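Local coordinates for protein photoreceptor-histidine kinase BphP (Stigmatella aurantiaca DW4/3-1, PDB 6BAF) that binds a bilin chromophore in its GAF domain and probably senses red and far-red light to control its histidine kinase output in myxobacterial development, at residues A[202-214]-A[253-267]. Sequence-based numbering, arbitrary orientation. Where two conformers were deposited one is given.
With BLR (3-[5-[(Z)-(4-ethenyl-3-methyl-5-oxidanylidene-pyrrol-2-ylidene)methyl]-2-[[5-[(Z)-(3-ethenyl-4-methyl-5-oxidanylidene-pyrrol-2-ylidene)methyl]-3-(3-hydroxy-3-oxopropyl)-4-methyl-1H-pyrrol-2-yl]methyl]-4-methyl-1H-pyrrol-3-yl]propanoic acid), chain B.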
# COMPACT_ATOMS: atom_id res chain seq x y z
N TYR A 202 23.66 5.20 1.70
CA TYR A 202 22.43 4.60 2.20
C TYR A 202 21.52 5.65 2.81
O TYR A 202 20.34 5.38 3.00
CB TYR A 202 22.71 3.49 3.21
CG TYR A 202 23.58 2.35 2.67
CD1 TYR A 202 23.76 2.17 1.29
CD2 TYR A 202 24.21 1.46 3.54
CE1 TYR A 202 24.57 1.14 0.80
CE2 TYR A 202 25.01 0.41 3.06
CZ TYR A 202 25.20 0.27 1.70
OH TYR A 202 25.97 -0.78 1.23
N GLN A 203 22.04 6.85 3.10
CA GLN A 203 21.15 7.94 3.49
C GLN A 203 20.33 8.46 2.32
O GLN A 203 19.35 9.17 2.54
CB GLN A 203 21.94 9.12 4.07
CG GLN A 203 22.26 8.92 5.49
CD GLN A 203 22.92 10.12 6.12
OE1 GLN A 203 23.07 10.15 7.35
NE2 GLN A 203 23.36 11.10 5.30
N LEU A 204 20.74 8.16 1.09
CA LEU A 204 20.04 8.69 -0.07
C LEU A 204 19.23 7.63 -0.79
O LEU A 204 18.19 7.94 -1.35
CB LEU A 204 21.04 9.29 -1.07
CG LEU A 204 21.98 10.38 -0.52
CD1 LEU A 204 22.98 10.74 -1.57
CD2 LEU A 204 21.21 11.61 -0.09
N ASN A 205 19.73 6.40 -0.81
CA ASN A 205 19.14 5.28 -1.51
C ASN A 205 18.81 4.25 -0.43
O ASN A 205 19.73 3.63 0.15
CB ASN A 205 20.12 4.72 -2.57
CG ASN A 205 19.53 3.55 -3.30
OD1 ASN A 205 18.51 3.04 -2.87
ND2 ASN A 205 20.13 3.10 -4.40
N TRP A 206 17.52 4.07 -0.13
CA TRP A 206 17.11 3.40 1.11
C TRP A 206 16.96 1.89 1.00
O TRP A 206 16.63 1.25 2.00
CB TRP A 206 15.81 4.01 1.61
CG TRP A 206 15.96 5.44 1.97
CD1 TRP A 206 17.14 6.11 2.29
CD2 TRP A 206 14.91 6.41 2.07
NE1 TRP A 206 16.87 7.43 2.59
CE2 TRP A 206 15.51 7.64 2.45
CE3 TRP A 206 13.52 6.36 1.87
CZ2 TRP A 206 14.76 8.80 2.62
CZ3 TRP A 206 12.77 7.51 2.04
CH2 TRP A 206 13.39 8.72 2.42
N LEU A 207 17.26 1.29 -0.14
CA LEU A 207 17.08 -0.15 -0.32
C LEU A 207 18.23 -0.71 -1.13
O LEU A 207 18.67 -0.09 -2.10
CB LEU A 207 15.74 -0.44 -1.05
CG LEU A 207 15.60 -1.81 -1.76
CD1 LEU A 207 15.40 -2.89 -0.76
CD2 LEU A 207 14.52 -1.81 -2.87
N ARG A 208 18.76 -1.87 -0.74
CA ARG A 208 19.74 -2.56 -1.56
C ARG A 208 19.47 -4.04 -1.43
O ARG A 208 19.09 -4.53 -0.36
CB ARG A 208 21.19 -2.24 -1.13
CG ARG A 208 21.48 -2.54 0.32
CD ARG A 208 22.17 -1.36 0.98
NE ARG A 208 21.37 -0.11 0.97
CZ ARG A 208 20.69 0.32 2.02
NH1 ARG A 208 20.01 1.47 1.96
NH2 ARG A 208 20.66 -0.42 3.15
N ILE A 209 19.67 -4.76 -2.52
CA ILE A 209 19.47 -6.21 -2.51
C ILE A 209 20.58 -6.88 -3.31
O ILE A 209 20.93 -6.45 -4.42
CB ILE A 209 18.07 -6.61 -3.03
CG1 ILE A 209 17.88 -8.12 -2.81
CG2 ILE A 209 17.87 -6.24 -4.50
CD1 ILE A 209 16.47 -8.60 -2.98
N ILE A 210 21.11 -7.96 -2.74
CA ILE A 210 22.10 -8.83 -3.37
C ILE A 210 21.51 -10.23 -3.37
O ILE A 210 21.66 -10.96 -2.39
CB ILE A 210 23.43 -8.78 -2.61
CG1 ILE A 210 23.86 -7.33 -2.42
CG2 ILE A 210 24.53 -9.65 -3.30
CD1 ILE A 210 24.92 -7.15 -1.33
N PRO A 211 20.79 -10.65 -4.42
CA PRO A 211 20.07 -11.93 -4.34
C PRO A 211 20.97 -13.15 -4.40
O PRO A 211 20.54 -14.23 -3.98
CB PRO A 211 19.11 -11.89 -5.54
CG PRO A 211 19.64 -10.79 -6.44
CD PRO A 211 20.41 -9.84 -5.59
N THR A 212 22.19 -13.02 -4.94
CA THR A 212 23.24 -14.02 -4.78
C THR A 212 24.59 -13.32 -4.75
O THR A 212 24.85 -12.44 -5.59
CB THR A 212 23.22 -15.08 -5.88
OG1 THR A 212 24.31 -15.97 -5.64
CG2 THR A 212 23.38 -14.47 -7.28
N ILE A 213 25.43 -13.67 -3.78
CA ILE A 213 26.76 -13.06 -3.76
C ILE A 213 27.70 -13.65 -4.80
O ILE A 213 28.78 -13.11 -4.98
CB ILE A 213 27.46 -13.17 -2.40
CG1 ILE A 213 27.93 -14.61 -2.18
CG2 ILE A 213 26.56 -12.61 -1.30
CD1 ILE A 213 28.80 -14.77 -0.91
N ASP A 214 27.30 -14.71 -5.52
CA ASP A 214 28.11 -15.34 -6.58
C ASP A 214 27.53 -14.96 -7.93
O ASP A 214 26.58 -15.59 -8.42
CB ASP A 214 28.14 -16.86 -6.43
CG ASP A 214 28.82 -17.29 -5.15
OD1 ASP A 214 29.90 -16.72 -4.85
OD2 ASP A 214 28.26 -18.17 -4.45
N VAL A 253 27.16 -16.10 4.26
CA VAL A 253 25.89 -15.54 3.79
C VAL A 253 25.87 -15.62 2.28
O VAL A 253 26.85 -15.22 1.63
CB VAL A 253 25.73 -14.09 4.27
CG1 VAL A 253 24.62 -13.38 3.50
CG2 VAL A 253 25.43 -14.09 5.77
N GLN A 254 24.78 -16.15 1.70
CA GLN A 254 24.67 -16.32 0.25
C GLN A 254 23.87 -15.21 -0.43
O GLN A 254 23.92 -15.09 -1.67
CB GLN A 254 24.00 -17.67 -0.07
CG GLN A 254 23.96 -18.01 -1.55
CD GLN A 254 25.35 -18.18 -2.14
OE1 GLN A 254 26.21 -18.84 -1.55
NE2 GLN A 254 25.60 -17.56 -3.29
N ALA A 255 23.12 -14.41 0.33
CA ALA A 255 22.27 -13.38 -0.24
C ALA A 255 21.91 -12.42 0.88
O ALA A 255 21.92 -12.78 2.06
CB ALA A 255 21.01 -13.98 -0.91
N SER A 256 21.59 -11.19 0.50
CA SER A 256 21.41 -10.12 1.48
C SER A 256 20.40 -9.11 0.97
O SER A 256 20.27 -8.92 -0.24
CB SER A 256 22.73 -9.39 1.72
OG SER A 256 22.63 -8.60 2.87
N MET A 257 19.75 -8.40 1.89
CA MET A 257 18.95 -7.23 1.55
C MET A 257 18.95 -6.33 2.76
O MET A 257 18.83 -6.83 3.88
CB MET A 257 17.50 -7.63 1.16
CG MET A 257 16.57 -6.44 0.84
SD MET A 257 14.81 -6.89 0.47
CE MET A 257 14.21 -7.19 2.14
N SER A 258 19.12 -5.02 2.58
CA SER A 258 18.97 -4.12 3.72
C SER A 258 18.18 -2.89 3.30
O SER A 258 18.05 -2.55 2.12
CB SER A 258 20.33 -3.72 4.36
OG SER A 258 21.24 -3.22 3.39
N ILE A 259 17.62 -2.24 4.32
CA ILE A 259 16.75 -1.09 4.18
C ILE A 259 17.21 -0.07 5.20
O ILE A 259 17.41 -0.40 6.37
CB ILE A 259 15.27 -1.49 4.39
CG1 ILE A 259 14.86 -2.43 3.26
CG2 ILE A 259 14.34 -0.26 4.35
CD1 ILE A 259 13.74 -3.37 3.65
N SER A 260 17.37 1.18 4.77
CA SER A 260 17.83 2.24 5.65
C SER A 260 16.71 2.69 6.59
O SER A 260 15.57 2.86 6.17
CB SER A 260 18.31 3.45 4.85
OG SER A 260 19.22 3.05 3.81
N LEU A 261 17.06 2.93 7.84
CA LEU A 261 16.15 3.56 8.78
C LEU A 261 16.65 4.97 8.99
O LEU A 261 17.82 5.17 9.30
CB LEU A 261 16.11 2.78 10.09
CG LEU A 261 15.64 1.34 9.91
CD1 LEU A 261 15.70 0.57 11.21
CD2 LEU A 261 14.17 1.31 9.35
N MET A 262 15.76 5.94 8.80
CA MET A 262 16.13 7.34 8.84
C MET A 262 15.47 8.02 10.02
O MET A 262 14.33 7.70 10.38
CB MET A 262 15.74 8.02 7.54
CG MET A 262 16.39 7.40 6.29
SD MET A 262 18.20 7.76 6.23
CE MET A 262 18.17 9.56 6.04
N LYS A 263 16.18 8.95 10.65
CA LYS A 263 15.61 9.73 11.75
C LYS A 263 16.22 11.12 11.70
O LYS A 263 17.45 11.25 11.77
CB LYS A 263 15.86 9.07 13.10
CG LYS A 263 15.60 10.04 14.26
CD LYS A 263 15.49 9.31 15.58
CE LYS A 263 15.50 10.27 16.77
NZ LYS A 263 15.06 9.50 17.99
N ASP A 264 15.37 12.14 11.56
CA ASP A 264 15.83 13.52 11.43
C ASP A 264 16.79 13.69 10.25
O ASP A 264 17.80 14.39 10.34
CB ASP A 264 16.49 14.03 12.72
CG ASP A 264 15.55 14.00 13.95
OD1 ASP A 264 16.00 13.53 15.04
OD2 ASP A 264 14.37 14.45 13.84
N GLY A 265 16.49 13.03 9.12
CA GLY A 265 17.34 13.18 7.95
C GLY A 265 18.70 12.50 8.03
O GLY A 265 19.56 12.72 7.16
N LYS A 266 18.92 11.65 9.01
CA LYS A 266 20.23 11.05 9.21
C LYS A 266 20.04 9.55 9.42
O LYS A 266 19.02 9.12 9.97
CB LYS A 266 20.92 11.76 10.40
CG LYS A 266 21.88 10.94 11.20
CD LYS A 266 22.69 11.83 12.16
CE LYS A 266 23.20 11.05 13.38
NZ LYS A 266 22.88 11.80 14.64
N LEU A 267 21.00 8.75 8.93
CA LEU A 267 20.88 7.30 9.00
C LEU A 267 20.89 6.86 10.45
O LEU A 267 21.75 7.28 11.22
CB LEU A 267 22.00 6.62 8.24
CG LEU A 267 21.95 5.13 7.99
CD1 LEU A 267 20.73 4.74 7.08
CD2 LEU A 267 23.31 4.68 7.33
CHA BLR B . 28.07 -2.75 3.13
NA BLR B . 28.13 -4.04 5.30
C1A BLR B . 27.46 -3.49 4.29
C2A BLR B . 26.08 -3.69 4.45
C3A BLR B . 25.90 -4.36 5.61
C4A BLR B . 27.19 -4.59 6.12
CMA BLR B . 24.52 -4.76 6.20
CAA BLR B . 25.01 -3.20 3.47
CBA BLR B . 24.82 -4.14 2.26
CGA BLR B . 24.01 -5.39 2.62
O1A BLR B . 22.84 -5.22 3.07
O2A BLR B . 24.48 -6.59 2.50
CHB BLR B . 27.62 -5.27 7.40
NB BLR B . 26.05 -7.23 7.45
C1B BLR B . 26.97 -6.20 8.05
C2B BLR B . 27.03 -6.47 9.50
C3B BLR B . 26.22 -7.56 9.84
C4B BLR B . 25.56 -8.09 8.62
CMB BLR B . 27.85 -5.68 10.53
OB BLR B . 24.83 -9.01 8.51
CAB BLR B . 26.05 -8.05 11.29
CBB BLR B . 25.18 -8.98 11.61
NC BLR B . 32.97 -4.22 5.20
C1C BLR B . 33.98 -4.77 6.19
C2C BLR B . 35.27 -4.11 5.85
C3C BLR B . 35.14 -3.21 4.77
C4C BLR B . 33.71 -3.24 4.31
CMC BLR B . 36.54 -4.39 6.63
OC BLR B . 33.78 -5.56 7.05
CAC BLR B . 36.27 -2.36 4.15
CBC BLR B . 37.04 -1.56 4.89
CHD BLR B . 33.22 -2.55 3.33
ND BLR B . 30.58 -2.95 3.73
C1D BLR B . 31.76 -2.44 2.99
C2D BLR B . 31.35 -1.77 1.76
C3D BLR B . 29.89 -1.81 1.73
C4D BLR B . 29.37 -2.52 2.95
CMD BLR B . 32.30 -1.13 0.75
CAD BLR B . 29.02 -1.25 0.62
CBD BLR B . 28.64 -2.38 -0.32
CGD BLR B . 27.92 -1.63 -1.42
O1D BLR B . 26.85 -0.99 -1.13
O2D BLR B . 28.45 -1.57 -2.57
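Arg-208 folds back over the neighbouring strand and grips two serines: NH1 bonds Ser-260 OG at 2.6 Å and NH2 bonds Ser-258 OG at 2.9 Å, each hydroxyl tilted 17° from the guanidinium plane. CG lies between the backbone N and carbonyl carbon (chi1 57°), and bends at chi2 and chi3 turn the chain along the sheet. One guanidinium face meets Ser-258 O, the opposite one the Tyr-202 ring; NH1 also reaches Asn-205 O, on a lone pair in the carbonyl plane, which fixes the group's rotation. Each serine relays the grip: Ser-260 OG donates to Tyr-202 O (2.7 Å), Ser-258 OG to O1A of a bilin propionate (2.6 Å). Ser-256 OG bonds O2A of that carboxylate and also Cys-273 O, while Tyr-202 OH hydrogen-bonds O1D of the other propionate, which lies at the edge of the tyrosine ring. A leucine in place of Arg-208 would probably leave both serine hydroxyls without their donor and the Tyr-202 ring free to shift beside the chromophore. Further along, Met-262 crosses Trp-206 at about a right angle, its CG over the face of the five-membered ring, 4.1 Å from the centroid; Trp-206 NE1 donates to Gln-203 O from above the carbonyl plane, and the Gln-203 side chain, extended beyond CG, takes Leu-267 N on OE1. At the far end, in the conformer described, the Gln-254 amide has both partners near its own plane, NE2 bonding Thr-212 OG1 (3.1 Å) and, from above the carboxylate, Asp-214 OD2 (3.0 Å). Strands 207-210 and 255-263 run antiparallel, 207-210 forming one edge of the GAF sheet, with 255-263 between it and 266-275. Leu-207, Ile-209 and Ile-259 pack on helix 284-300, whereas Ile-210 faces the bilin side and helix 242-251.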